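Side-chain contact in nuclear hormone receptor FTZ-F1 (Drosophila melanogaster, PDB 2XHS), which probably regulates transcription as a nuclear receptor of the NR5A group, its ligand-binding domain forming a complex with a Fushi tarazu peptide: residues 203-206 against 207-211. Residues are numbered along the deposited sequence; the frame is centred on the assembly and turned at random.
Sequences VNIL and PEIHA
Ile205 and Ile209 meet one turn apart on helix 198-224, within the helical ligand-binding domain of this nuclear receptor. A proline kinks the helix here: Pro207 N has no hydrogen to give to the turn before. Its ring sits instead among Val203, Asn204, Ile205 and Leu206, with Pro207 CD 3.4 Å from Val203 O. From Ile209 on, the backbone bonds to the residue four before are in place. Ile209 N donates to Ile205 O at 2.9 Å. His210 N donates to Leu206 O at 3.1 Å. On the inner side, Ile205 CG2 touches Ile209 CG1 at 4.1 Å. Ile209 CG1 is anti to its own carbonyl carbon (chi1 -81°), which turns it back toward the preceding turn. Both isoleucines also pack on Leu137 of helix 135-143, and Ile209 reaches Val93 and Leu94 of helix 77-102. Glu208 extends its chain outward and leans back toward Ile205, and its OE2 forms a salt bridge with Lys140. With an alanine at Glu208, Lys140 would probably lose its carboxylate partner and Ile205 CD1 one of its neighbours. The side chains of Glu208 and Ile205 cross obliquely, with Glu208 OE2 4.1 Å from Ile205 CD1.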
ATOM      1  N   VAL A 203      -5.435  11.313  -9.522  1.00 43.87           N
ATOM      2  CA  VAL A 203      -6.556  11.183  -8.620  1.00 44.96           C
ATOM      3  C   VAL A 203      -7.584  10.233  -9.125  1.00 44.65           C
ATOM      4  O   VAL A 203      -8.283   9.622  -8.378  1.00 45.43           O
ATOM      5  CB  VAL A 203      -7.241  12.469  -8.398  1.00 45.12           C
ATOM      6  CG1 VAL A 203      -8.533  12.197  -7.790  1.00 47.44           C
ATOM      7  CG2 VAL A 203      -6.460  13.277  -7.485  1.00 48.26           C
ATOM      8  N   ASN A 204      -7.703  10.148 -10.420  1.00 44.10           N
ATOM      9  CA  ASN A 204      -8.671   9.284 -11.017  1.00 44.42           C
ATOM     10  C   ASN A 204      -8.416   7.829 -10.841  1.00 44.52           C
ATOM     11  O   ASN A 204      -9.301   7.036 -10.970  1.00 46.27           O
ATOM     12  CB  ASN A 204      -8.805   9.596 -12.466  1.00 45.38           C
ATOM     13  CG  ASN A 204      -9.622  10.793 -12.706  1.00 47.40           C
ATOM     14  OD1 ASN A 204     -10.523  11.098 -11.961  1.00 48.53           O
ATOM     15  ND2 ASN A 204      -9.343  11.464 -13.779  1.00 47.32           N
ATOM     16  N   ILE A 205      -7.167   7.487 -10.637  1.00 43.22           N
ATOM     17  CA  ILE A 205      -6.719   6.136 -10.430  1.00 42.01           C
ATOM     18  C   ILE A 205      -7.176   5.537  -9.133  1.00 41.39           C
ATOM     19  O   ILE A 205      -7.395   4.370  -9.027  1.00 41.48           O
ATOM     20  CB  ILE A 205      -5.235   6.060 -10.541  1.00 41.98           C
ATOM     21  CG1 ILE A 205      -4.813   6.636 -11.851  1.00 43.17           C
ATOM     22  CG2 ILE A 205      -4.820   4.684 -10.654  1.00 41.77           C
ATOM     23  CD1 ILE A 205      -4.697   5.610 -12.873  1.00 44.56           C
ATOM     24  N   LEU A 206      -7.339   6.349  -8.133  1.00 39.29           N
ATOM     25  CA  LEU A 206      -7.601   5.798  -6.848  1.00 40.01           C
ATOM     26  C   LEU A 206      -8.831   4.955  -6.832  1.00 40.53           C
ATOM     27  O   LEU A 206      -8.867   3.944  -6.202  1.00 40.56           O
ATOM     28  CB  LEU A 206      -7.701   6.913  -5.833  1.00 39.07           C
ATOM     29  CG  LEU A 206      -6.364   7.583  -5.590  1.00 41.25           C
ATOM     30  CD1 LEU A 206      -6.493   8.628  -4.599  1.00 41.41           C
ATOM     31  CD2 LEU A 206      -5.422   6.610  -5.095  1.00 40.44           C
ATOM     32  N   PRO A 207      -9.849   5.381  -7.524  1.00 41.82           N
ATOM     33  CA  PRO A 207     -11.083   4.656  -7.600  1.00 42.14           C
ATOM     34  C   PRO A 207     -10.882   3.344  -8.273  1.00 42.86           C
ATOM     35  O   PRO A 207     -11.497   2.387  -7.897  1.00 42.76           O
ATOM     36  CB  PRO A 207     -11.922   5.548  -8.474  1.00 42.64           C
ATOM     37  CG  PRO A 207     -11.235   6.780  -8.580  1.00 43.52           C
ATOM     38  CD  PRO A 207     -10.063   6.793  -7.766  1.00 43.38           C
ATOM     39  N   GLU A 208     -10.067   3.332  -9.302  1.00 43.35           N
ATOM     40  CA  GLU A 208      -9.773   2.150 -10.042  1.00 43.71           C
ATOM     41  C   GLU A 208      -9.034   1.171  -9.220  1.00 43.35           C
ATOM     42  O   GLU A 208      -9.279   0.008  -9.275  1.00 43.57           O
ATOM     43  CB  GLU A 208      -8.927   2.514 -11.229  1.00 45.08           C
ATOM     44  CG  GLU A 208      -9.486   3.614 -12.052  1.00 50.69           C
ATOM     45  CD  GLU A 208      -8.955   3.608 -13.437  1.00 55.33           C
ATOM     46  OE1 GLU A 208      -8.967   2.557 -14.051  1.00 55.94           O
ATOM     47  OE2 GLU A 208      -8.558   4.659 -13.921  1.00 57.97           O
ATOM     48  N   ILE A 209      -8.088   1.662  -8.463  1.00 42.86           N
ATOM     49  CA  ILE A 209      -7.296   0.828  -7.614  1.00 41.03           C
ATOM     50  C   ILE A 209      -8.167   0.179  -6.613  1.00 42.28           C
ATOM     51  O   ILE A 209      -7.960  -0.936  -6.271  1.00 42.73           O
ATOM     52  CB  ILE A 209      -6.369   1.631  -6.806  1.00 40.08           C
ATOM     53  CG1 ILE A 209      -5.159   1.990  -7.605  1.00 38.67           C
ATOM     54  CG2 ILE A 209      -5.957   0.860  -5.636  1.00 36.76           C
ATOM     55  CD1 ILE A 209      -4.206   2.729  -6.831  1.00 35.08           C
ATOM     56  N   HIS A 210      -9.142   0.901  -6.116  1.00 43.21           N
ATOM     57  CA  HIS A 210     -10.016   0.395  -5.111  1.00 44.24           C
ATOM     58  C   HIS A 210     -10.783  -0.764  -5.642  1.00 44.63           C
ATOM     59  O   HIS A 210     -10.965  -1.733  -4.986  1.00 45.87           O
ATOM     60  CB  HIS A 210     -10.943   1.499  -4.668  1.00 44.59           C
ATOM     61  CG  HIS A 210     -11.930   1.085  -3.635  1.00 45.97           C
ATOM     62  ND1 HIS A 210     -11.566   0.693  -2.378  1.00 48.84           N
ATOM     63  CD2 HIS A 210     -13.270   1.007  -3.676  1.00 47.83           C
ATOM     64  CE1 HIS A 210     -12.638   0.378  -1.689  1.00 49.43           C
ATOM     65  NE2 HIS A 210     -13.686   0.557  -2.457  1.00 50.31           N
ATOM     66  N   ALA A 211     -11.209  -0.693  -6.869  1.00 44.44           N
ATOM     67  CA  ALA A 211     -11.978  -1.768  -7.395  1.00 45.49           C
ATOM     68  C   ALA A 211     -11.160  -3.023  -7.358  1.00 46.70           C
ATOM     69  O   ALA A 211     -11.647  -4.066  -7.025  1.00 47.50           O
ATOM     70  CB  ALA A 211     -12.354  -1.461  -8.763  1.00 45.43           C
TER